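Local coordinates for protein peptidase M28 (Shewanella amazonensis SB2B, PDB 3IIB) that probably acts as a zinc-dependent exopeptidase of family M28, a dipeptidase or carboxypeptidase that carries two zinc ions in its active site, at residues 20-23 with 24-28; 28-31 with 32-36; 270-273 with 274-278; 282-285 with 286-289. One frame throughout, in Å; residues are numbered along the deposited sequence. Where two conformers were deposited one is given.

Contact 1. Residues 20-23 with 24-28; sequences SSLG and YDIVE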
loop_
_atom_site.group_PDB
_atom_site.type_symbol
_atom_site.label_atom_id
_atom_site.label_comp_id
_atom_site.label_asym_id
_atom_site.label_seq_id
_atom_site.Cartn_x
_atom_site.Cartn_y
_atom_site.Cartn_z
ATOM N N SER A 20 8.073 -9.846 -27.748
ATOM C CA SER A 20 8.959 -8.642 -27.643
ATOM C C SER A 20 8.788 -7.949 -26.287
ATOM O O SER A 20 7.699 -7.748 -25.831
ATOM C CB SER A 20 8.656 -7.650 -28.755
ATOM O OG SER A 20 9.272 -6.377 -28.523
ATOM N N SER A 21 9.902 -7.571 -25.664
ATOM C CA SER A 21 9.895 -6.849 -24.390
ATOM C C SER A 21 9.691 -5.328 -24.601
ATOM O O SER A 21 9.645 -4.571 -23.618
ATOM C CB SER A 21 11.243 -7.093 -23.665
ATOM O OG SER A 21 12.301 -6.497 -24.414
ATOM N N LEU A 22 9.499 -4.898 -25.849
ATOM C CA LEU A 22 9.466 -3.454 -26.193
ATOM C C LEU A 22 8.451 -2.675 -25.343
ATOM O O LEU A 22 8.800 -1.669 -24.751
ATOM C CB LEU A 22 9.216 -3.227 -27.691
ATOM C CG LEU A 22 9.209 -1.736 -28.101
ATOM C CD1 LEU A 22 10.564 -0.996 -27.790
ATOM C CD2 LEU A 22 8.789 -1.609 -29.601
ATOM N N GLY A 23 7.205 -3.142 -25.286
ATOM C CA GLY A 23 6.157 -2.447 -24.506
ATOM C C GLY A 23 6.608 -2.229 -23.077
ATOM O O GLY A 23 6.587 -1.108 -22.554
ATOM N N TYR A 24 7.063 -3.306 -22.437
ATOM C CA TYR A 24 7.525 -3.218 -21.042
ATOM C C TYR A 24 8.727 -2.274 -20.934
ATOM O O TYR A 24 8.813 -1.435 -20.030
ATOM C CB TYR A 24 7.900 -4.604 -20.495
ATOM C CG TYR A 24 8.476 -4.501 -19.080
ATOM C CD1 TYR A 24 7.653 -4.483 -17.963
ATOM C CD2 TYR A 24 9.851 -4.329 -18.895
ATOM C CE1 TYR A 24 8.181 -4.365 -16.693
ATOM C CE2 TYR A 24 10.383 -4.201 -17.637
ATOM C CZ TYR A 24 9.545 -4.216 -16.540
ATOM O OH TYR A 24 10.111 -4.104 -15.282
ATOM N N ASP A 25 9.645 -2.411 -21.881
ATOM C CA ASP A 25 10.860 -1.594 -21.873
ATOM C C ASP A 25 10.549 -0.103 -21.990
ATOM O O ASP A 25 11.246 0.708 -21.408
ATOM C CB ASP A 25 11.782 -1.991 -23.027
ATOM C CG ASP A 25 12.388 -3.387 -22.878
ATOM O OD1 ASP A 25 12.483 -3.930 -21.763
ATOM O OD2 ASP A 25 12.745 -3.930 -23.935
ATOM N N ILE A 26 9.495 0.255 -22.727
ATOM C CA ILE A 26 9.149 1.663 -22.898
ATOM C C ILE A 26 8.624 2.213 -21.561
ATOM O O ILE A 26 9.019 3.311 -21.123
ATOM C CB ILE A 26 8.139 1.899 -24.028
ATOM C CG1 ILE A 26 8.796 1.627 -25.384
ATOM C CG2 ILE A 26 7.689 3.326 -24.010
ATOM C CD1 ILE A 26 7.828 1.579 -26.549
ATOM N N VAL A 27 7.776 1.452 -20.889
ATOM C CA VAL A 27 7.241 1.943 -19.613
ATOM C C VAL A 27 8.296 1.903 -18.483
ATOM O O VAL A 27 8.323 2.803 -17.592
ATOM C CB VAL A 27 5.899 1.300 -19.182
ATOM C CG1 VAL A 27 5.993 -0.202 -18.977
ATOM C CG2 VAL A 27 5.384 2.002 -17.882
ATOM N N GLU A 28 9.204 0.933 -18.551
ATOM C CA GLU A 28 10.334 0.909 -17.599
ATOM C C GLU A 28 11.167 2.182 -17.823
ATOM O O GLU A 28 11.552 2.849 -16.881
ATOM C CB GLU A 28 11.188 -0.329 -17.784
ATOM C CG GLU A 28 12.248 -0.557 -16.721
ATOM C CD GLU A 28 13.576 0.167 -16.985
ATOM O OE1 GLU A 28 13.773 0.794 -18.042
ATOM O OE2 GLU A 28 14.448 0.087 -16.095
HETATM O O HOH W 1 6.234 -5.976 -23.857
#
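The first turn of helix 22-33 is opened by a capping bond from Ser-20 and by a side-chain bond between Ser-21 and Asp-25, four residues on. Ser-21 OG donates to Asp-25 OD2 at 2.6 Å, meeting the carboxylate on its syn side but 33° out of its plane. With chi1 at 66°, OG sits between the backbone N and carbonyl carbon of Ser-21, which turns it to the carboxylate. Below this bridge the backbone makes its own links, Asp-25 N to Ser-21 O at 2.8 Å and, further on, Val-27 N to Gly-23 O. One residue earlier, Ser-20 caps the helix start: its OG accepts from Leu-22 N at 3.1 Å. A water carries the turn further, giving to Ser-20 O and accepting from Tyr-24 N.

Another side of the turn is apolar. Leu-22 brings CG to within 3.9 Å of CD1 of Ile-26. Ile-26 also packs on Ala-275 and Thr-278 of helix 267-285, so this side faces the neighbouring helix. The amide of Leu-22 at the helix start is thus satisfied by a serine hydroxyl and that of Tyr-24 by a water, and the carboxylate of Asp-25, near the N-terminus, is probably stabilised by the helix dipole.

Contact 2. Residues 28-31 with 32-36; sequences ESLT and VEVGP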
loop_
_atom_site.group_PDB
_atom_site.type_symbol
_atom_site.label_atom_id
_atom_site.label_comp_id
_atom_site.label_asym_id
_atom_site.label_seq_id
_atom_site.Cartn_x
_atom_site.Cartn_y
_atom_site.Cartn_z
ATOM N N GLU A 28 9.204 0.933 -18.551
ATOM C CA GLU A 28 10.334 0.909 -17.599
ATOM C C GLU A 28 11.167 2.182 -17.823
ATOM O O GLU A 28 11.552 2.849 -16.881
ATOM C CB GLU A 28 11.188 -0.329 -17.784
ATOM C CG GLU A 28 12.248 -0.557 -16.721
ATOM C CD GLU A 28 13.576 0.167 -16.985
ATOM O OE1 GLU A 28 13.773 0.794 -18.042
ATOM O OE2 GLU A 28 14.448 0.087 -16.095
ATOM N N SER A 29 11.379 2.518 -19.094
ATOM C CA SER A 29 12.193 3.685 -19.424
ATOM C C SER A 29 11.580 4.983 -18.890
ATOM O O SER A 29 12.263 5.833 -18.297
ATOM C CB SER A 29 12.403 3.716 -20.921
ATOM O OG SER A 29 13.165 4.870 -21.290
ATOM N N LEU A 30 10.271 5.115 -19.095
ATOM C CA LEU A 30 9.565 6.327 -18.723
ATOM C C LEU A 30 9.548 6.474 -17.199
ATOM O O LEU A 30 9.871 7.541 -16.635
ATOM C CB LEU A 30 8.130 6.294 -19.290
ATOM C CG LEU A 30 7.170 7.455 -18.948
ATOM C CD1 LEU A 30 7.727 8.854 -19.243
ATOM C CD2 LEU A 30 5.801 7.224 -19.645
ATOM N N THR A 31 9.187 5.388 -16.519
ATOM C CA THR A 31 9.041 5.454 -15.057
ATOM C C THR A 31 10.392 5.634 -14.359
ATOM O O THR A 31 10.463 6.306 -13.325
ATOM C CB THR A 31 8.280 4.247 -14.472
ATOM O OG1 THR A 31 8.947 3.039 -14.854
ATOM C CG2 THR A 31 6.828 4.214 -14.971
ATOM N N VAL A 32 11.469 5.081 -14.918
ATOM C CA VAL A 32 12.813 5.248 -14.322
ATOM C C VAL A 32 13.475 6.573 -14.703
ATOM O O VAL A 32 13.977 7.283 -13.827
ATOM C CB VAL A 32 13.743 4.081 -14.705
ATOM C CG1 VAL A 32 15.207 4.325 -14.182
ATOM C CG2 VAL A 32 13.158 2.750 -14.198
ATOM N N GLU A 33 13.437 6.927 -15.997
ATOM C CA GLU A 33 14.213 8.069 -16.500
ATOM C C GLU A 33 13.492 9.438 -16.363
ATOM O O GLU A 33 14.120 10.481 -16.537
ATOM C CB GLU A 33 14.615 7.824 -17.944
ATOM C CG GLU A 33 15.427 6.527 -18.180
ATOM C CD GLU A 33 15.516 6.166 -19.646
ATOM O OE1 GLU A 33 15.514 7.102 -20.461
ATOM O OE2 GLU A 33 15.482 4.955 -20.012
ATOM N N VAL A 34 12.199 9.388 -16.069
ATOM C CA VAL A 34 11.380 10.551 -15.796
ATOM C C VAL A 34 10.712 10.433 -14.464
ATOM O O VAL A 34 10.868 11.333 -13.642
ATOM C CB VAL A 34 10.316 10.771 -16.907
ATOM C CG1 VAL A 34 9.552 12.097 -16.711
ATOM C CG2 VAL A 34 10.985 10.744 -18.279
ATOM N N GLY A 35 9.932 9.375 -14.240
ATOM C CA GLY A 35 9.132 9.278 -13.036
ATOM C C GLY A 35 7.837 10.084 -13.147
ATOM O O GLY A 35 7.327 10.304 -14.253
ATOM N N PRO A 36 7.306 10.560 -12.000
ATOM C CA PRO A 36 6.046 11.290 -12.053
ATOM C C PRO A 36 6.223 12.532 -12.888
ATOM O O PRO A 36 7.291 13.143 -12.837
ATOM C CB PRO A 36 5.776 11.649 -10.587
ATOM C CG PRO A 36 7.077 11.571 -9.932
ATOM C CD PRO A 36 7.884 10.529 -10.645
#
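Ser-29 and Glu-33 face each other across the last turn of helix 22-33, just before the chain leaves the helix at Val-34. Glu-33 CG lies anti to its carbonyl carbon (chi1 -57°) and the chain then runs extended back over Ser-29, so that OE2 accepts a hydrogen bond from Ser-29 OG at 2.6 Å. The hydroxyl comes from above the carboxylate, 60° out of its plane. That oxygen also makes a salt bridge to Arg-215 of the second subunit, and Ser-29 OG is bonded to Trp-50 and Lys-54 of helix 42-57. With an alanine here instead of Glu-33, Ser-29 OG is likely to lose its acceptor and Arg-215 of the second subunit one carboxylate partner, although Glu-28 also pairs with that arginine.

Elsewhere round the helix, methyl groups make the contacts on at least one side. Glu-28 bends at chi2 and lays OE2 3.5 Å from CG2 of Val-32, its OE1 being held by the same arginine. Leu-30 and Val-34 cross obliquely, CD1 to CG2 at 3.9 Å, and Val-34 packs on Ala-47 and Trp-50. The helix end is marked by a shared acceptor: Leu-30 O takes Val-34 N from a direction tilted 33° out of the carbonyl plane, and Gly-35 N, also at 3.0 Å, in that plane.

Contact 3. Residues 270-273 with 274-278; sequences DGAG and VAIVT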
loop_
_atom_site.group_PDB
_atom_site.type_symbol
_atom_site.label_atom_id
_atom_site.label_comp_id
_atom_site.label_asym_id
_atom_site.label_seq_id
_atom_site.Cartn_x
_atom_site.Cartn_y
_atom_site.Cartn_z
ATOM N N ASP A 270 -0.330 7.207 -16.933
ATOM C CA ASP A 270 -0.691 6.316 -18.016
ATOM C C ASP A 270 0.564 5.898 -18.781
ATOM O O ASP A 270 0.586 5.810 -20.019
ATOM C CB ASP A 270 -1.717 7.034 -18.927
ATOM C CG ASP A 270 -2.296 6.136 -20.000
ATOM O OD1 ASP A 270 -2.399 4.893 -19.766
ATOM O OD2 ASP A 270 -2.662 6.693 -21.098
ATOM N N GLY A 271 1.627 5.584 -18.037
ATOM C CA GLY A 271 2.826 5.062 -18.641
ATOM C C GLY A 271 2.540 3.795 -19.431
ATOM O O GLY A 271 3.124 3.564 -20.499
ATOM N N ALA A 272 1.656 2.954 -18.930
ATOM C CA ALA A 272 1.287 1.754 -19.643
ATOM C C ALA A 272 0.702 2.087 -21.019
ATOM O O ALA A 272 1.031 1.458 -21.993
ATOM C CB ALA A 272 0.281 0.973 -18.814
ATOM N N GLY A 273 -0.185 3.086 -21.071
ATOM C CA GLY A 273 -0.829 3.484 -22.323
ATOM C C GLY A 273 0.180 4.061 -23.291
ATOM O O GLY A 273 0.171 3.700 -24.458
ATOM N N VAL A 274 1.098 4.886 -22.804
ATOM C CA VAL A 274 2.176 5.378 -23.684
ATOM C C VAL A 274 2.942 4.200 -24.358
ATOM O O VAL A 274 3.214 4.218 -25.582
ATOM C CB VAL A 274 3.153 6.275 -22.895
ATOM C CG1 VAL A 274 4.374 6.625 -23.744
ATOM C CG2 VAL A 274 2.422 7.550 -22.405
ATOM N N ALA A 275 3.279 3.199 -23.549
ATOM C CA ALA A 275 4.039 2.044 -24.020
ATOM C C ALA A 275 3.229 1.221 -24.963
ATOM O O ALA A 275 3.770 0.695 -25.946
ATOM C CB ALA A 275 4.499 1.182 -22.848
ATOM N N ILE A 276 1.935 1.083 -24.672
ATOM C CA ILE A 276 1.072 0.230 -25.494
ATOM C C ILE A 276 0.995 0.792 -26.895
ATOM O O ILE A 276 1.265 0.078 -27.880
ATOM C CB ILE A 276 -0.321 0.094 -24.856
ATOM C CG1 ILE A 276 -0.245 -0.855 -23.665
ATOM C CG2 ILE A 276 -1.366 -0.402 -25.886
ATOM C CD1 ILE A 276 -1.395 -0.676 -22.633
ATOM N N VAL A 277 0.627 2.079 -27.009
ATOM C CA VAL A 277 0.446 2.669 -28.363
ATOM C C VAL A 277 1.775 2.864 -29.100
ATOM O O VAL A 277 1.859 2.595 -30.327
ATOM C CB VAL A 277 -0.429 3.944 -28.381
ATOM C CG1 VAL A 277 -1.840 3.640 -27.781
ATOM C CG2 VAL A 277 0.245 5.147 -27.673
ATOM N N THR A 278 2.836 3.216 -28.378
ATOM C CA THR A 278 4.183 3.382 -29.008
ATOM C C THR A 278 4.736 2.050 -29.504
ATOM O O THR A 278 5.198 1.950 -30.642
ATOM C CB THR A 278 5.174 4.054 -28.074
ATOM O OG1 THR A 278 4.633 5.311 -27.655
ATOM C CG2 THR A 278 6.521 4.312 -28.782
#
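Four successive backbone bonds of regular i to i+4 spacing, from Val-274 N to Asp-270 O through Val-277 N to Gly-273 O, join residues 270-273 to 274-278 in the first half of helix 267-285. The last of them is nearly straight, 177° at the hydrogen.

Side chains lean on this backbone more than on one another. Ile-276 has CG1 anti to its carbonyl carbon (chi1 -75°), which lays CG1 3.1 Å from Ala-272 O and brings CD1 to 4.5 Å from Ala-272 CB. Val-274 rests CG2 at 3.5 Å from Asp-270 O, and CG2 of Val-277 lies equally near Gly-273 O. Thr-278 turns OG1 back to Val-274 O at 2.7 Å; its own amide reaches that oxygen from the opposite face of the carbonyl plane.

Asp-270 follows a cis peptide bond, and its OD2 accepts from the backbone N of His-257, a zinc ligand. The helix is the crossover of a beta-alpha-beta unit: Val-274 and Val-277 pack on strands 247-257 and 293-300, whereas Ile-276 meets helix 413-432. Thr-278 thus buries its hydroxyl in an apolar setting by spending it on a main-chain oxygen, while the Asp-270 carboxylate probably steadies the backbone that carries His-257.

Contact 4. Residues 282-285 with 286-289; sequences KHIL and DLPQ. With PGE (triethylene glycol), chain D.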
loop_
_atom_site.group_PDB
_atom_site.type_symbol
_atom_site.label_atom_id
_atom_site.label_comp_id
_atom_site.label_asym_id
_atom_site.label_seq_id
_atom_site.Cartn_x
_atom_site.Cartn_y
_atom_site.Cartn_z
ATOM N N LYS A 282 5.483 0.777 -33.316
ATOM C CA LYS A 282 6.823 0.325 -33.679
ATOM C C LYS A 282 6.752 -1.037 -34.347
ATOM O O LYS A 282 7.416 -1.271 -35.335
ATOM C CB LYS A 282 7.730 0.258 -32.450
ATOM C CG LYS A 282 9.133 -0.316 -32.694
ATOM C CD LYS A 282 9.894 0.435 -33.764
ATOM C CE LYS A 282 11.363 0.129 -33.701
ATOM N NZ LYS A 282 11.703 -1.297 -33.981
ATOM N N HIS A 283 5.941 -1.942 -33.802
ATOM C CA HIS A 283 5.787 -3.242 -34.484
ATOM C C HIS A 283 5.279 -3.066 -35.911
ATOM O O HIS A 283 5.642 -3.833 -36.800
ATOM C CB HIS A 283 4.898 -4.194 -33.689
ATOM C CG HIS A 283 5.524 -4.640 -32.409
ATOM N ND1 HIS A 283 6.737 -5.294 -32.364
ATOM C CD2 HIS A 283 5.140 -4.471 -31.125
ATOM C CE1 HIS A 283 7.074 -5.502 -31.100
ATOM N NE2 HIS A 283 6.107 -5.034 -30.332
ATOM N N ILE A 284 4.391 -2.104 -36.110
ATOM C CA ILE A 284 3.859 -1.813 -37.451
ATOM C C ILE A 284 4.952 -1.208 -38.344
ATOM O O ILE A 284 5.139 -1.629 -39.516
ATOM C CB ILE A 284 2.597 -0.938 -37.379
ATOM C CG1 ILE A 284 1.433 -1.762 -36.827
ATOM C CG2 ILE A 284 2.272 -0.334 -38.806
ATOM C CD1 ILE A 284 0.167 -0.944 -36.471
ATOM N N LEU A 285 5.709 -0.279 -37.762
ATOM C CA LEU A 285 6.847 0.351 -38.452
ATOM C C LEU A 285 7.869 -0.675 -38.930
ATOM O O LEU A 285 8.463 -0.512 -40.035
ATOM C CB LEU A 285 7.515 1.409 -37.531
ATOM C CG LEU A 285 8.626 2.320 -38.081
ATOM C CD1 LEU A 285 8.087 3.297 -39.124
ATOM C CD2 LEU A 285 9.274 3.117 -36.897
ATOM N N ASP A 286 8.060 -1.732 -38.123
ATOM C CA ASP A 286 8.936 -2.853 -38.440
ATOM C C ASP A 286 8.469 -3.716 -39.598
ATOM O O ASP A 286 9.253 -4.506 -40.093
ATOM C CB ASP A 286 9.064 -3.833 -37.258
ATOM C CG ASP A 286 9.834 -3.275 -36.081
ATOM O OD1 ASP A 286 10.543 -2.270 -36.256
ATOM O OD2 ASP A 286 9.711 -3.873 -34.971
ATOM N N LEU A 287 7.199 -3.645 -39.994
ATOM C CA LEU A 287 6.724 -4.489 -41.096
ATOM C C LEU A 287 7.401 -4.110 -42.393
ATOM O O LEU A 287 7.720 -2.946 -42.615
ATOM C CB LEU A 287 5.240 -4.320 -41.285
ATOM C CG LEU A 287 4.319 -4.816 -40.188
ATOM C CD1 LEU A 287 2.907 -4.299 -40.499
ATOM C CD2 LEU A 287 4.349 -6.334 -40.119
ATOM N N PRO A 288 7.596 -5.085 -43.293
ATOM C CA PRO A 288 8.013 -4.751 -44.655
ATOM C C PRO A 288 6.945 -3.994 -45.476
ATOM O O PRO A 288 7.281 -3.289 -46.424
ATOM C CB PRO A 288 8.341 -6.129 -45.272
ATOM C CG PRO A 288 7.620 -7.119 -44.463
ATOM C CD PRO A 288 7.358 -6.523 -43.098
ATOM N N GLN A 289 5.671 -4.153 -45.118
ATOM C CA GLN A 289 4.546 -3.500 -45.802
ATOM C C GLN A 289 4.319 -2.120 -45.179
ATOM O O GLN A 289 4.404 -1.965 -43.945
ATOM C CB GLN A 289 3.219 -4.235 -45.490
ATOM C CG GLN A 289 2.995 -5.591 -46.055
ATOM C CD GLN A 289 3.478 -6.674 -45.174
ATOM O OE1 GLN A 289 4.184 -6.432 -44.196
ATOM N NE2 GLN A 289 3.128 -7.910 -45.521
HETATM C C1 PGE D . 11.657 -3.887 -31.643
HETATM O O1 PGE D . 10.486 -3.889 -32.466
HETATM C C2 PGE D . 11.835 -2.499 -31.050
HETATM O O2 PGE D . 13.222 -2.254 -30.846
HETATM C C3 PGE D . 13.661 -0.900 -30.857
HETATM C C4 PGE D . 14.617 -0.841 -32.033
HETATM O O4 PGE D . 14.543 -1.059 -35.039
HETATM C C6 PGE D . 15.343 0.109 -34.779
HETATM C C5 PGE D . 14.861 0.997 -33.629
HETATM O O3 PGE D . 15.109 0.475 -32.313
HETATM O O HOH W 2 8.136 -6.315 -34.720
HETATM O O HOH W 3 4.457 -0.337 -41.850
#
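Lys-282 and Asp-286 form a salt bridge where helix 267-285 gives way to the loop leading to strand 293-300. Lys-282 NZ lies 2.7 Å from Asp-286 OD1 and uses that oxygen's syn lone pair; bends at chi2 and chi4 fold the lysine back to bring NZ there. This holds for one of the two modelled conformers of Lys-282, so the end of the lysine is not uniquely fixed.

Two backbone bonds close the last helical turn. Asp-286 N reaches Lys-282 O at 2.9 Å, and Leu-287 N reaches Ile-284 O, also at 2.9 Å, from well above the carbonyl plane, 60° out of it.

A triethylene glycol, probably from the crystallisation liquor, joins the charged pair. Its O1 donates to Asp-286 OD2 at 2.6 Å, and in the same lysine conformer its O4 accepts from Lys-282 NZ, which makes a further weak bond to O1. Water does similar work: one molecule lies in the plane of the His-283 ring, at its edge, bonded to ND1 and giving to Asp-286 OD2. A second water donates to both Ile-284 O and Gln-289 O.

The apolar part belongs to Ile-284 and Leu-287, CD1 of Leu-287 coming to 4.4 Å from CG2 of Ile-284. Both side chains also touch Trp-428 of helix 413-432 and residues of helix 3-19. Cut back to alanine, position Leu-287 would probably open a gap beside Ile-284 and Trp-428 and strip Val-9 of a neighbour.

Polar and apolar groups thus divide the helix end: the paired charges meet solvent molecules, and Leu-287 packs with Ile-284 on helices 413-432 and 3-19.

Overall arrangement
Contacts 1 and 2 are consecutive on helix 22-33, sharing Glu-28, with centres about 12 Å apart; contacts 3 and 4 follow much later in the chain on helix 267-285, centres about 18 Å apart. The two helices pack together: contact 1 lies about 9 Å from contact 3, centre to centre, with Gly-23 and Val-27 against Ala-275 and Gly-271, and it reaches contact 4 through Leu-22 on Lys-282. Leu-30 of contact 2 touches Gly-271. Contacts 2 and 4 do not meet, their nearest atoms being about 13 Å apart. Helix 22-33 thus joins the helix that starts at the zinc site to the second subunit, consistent with an enzyme thought to be active as a homodimer.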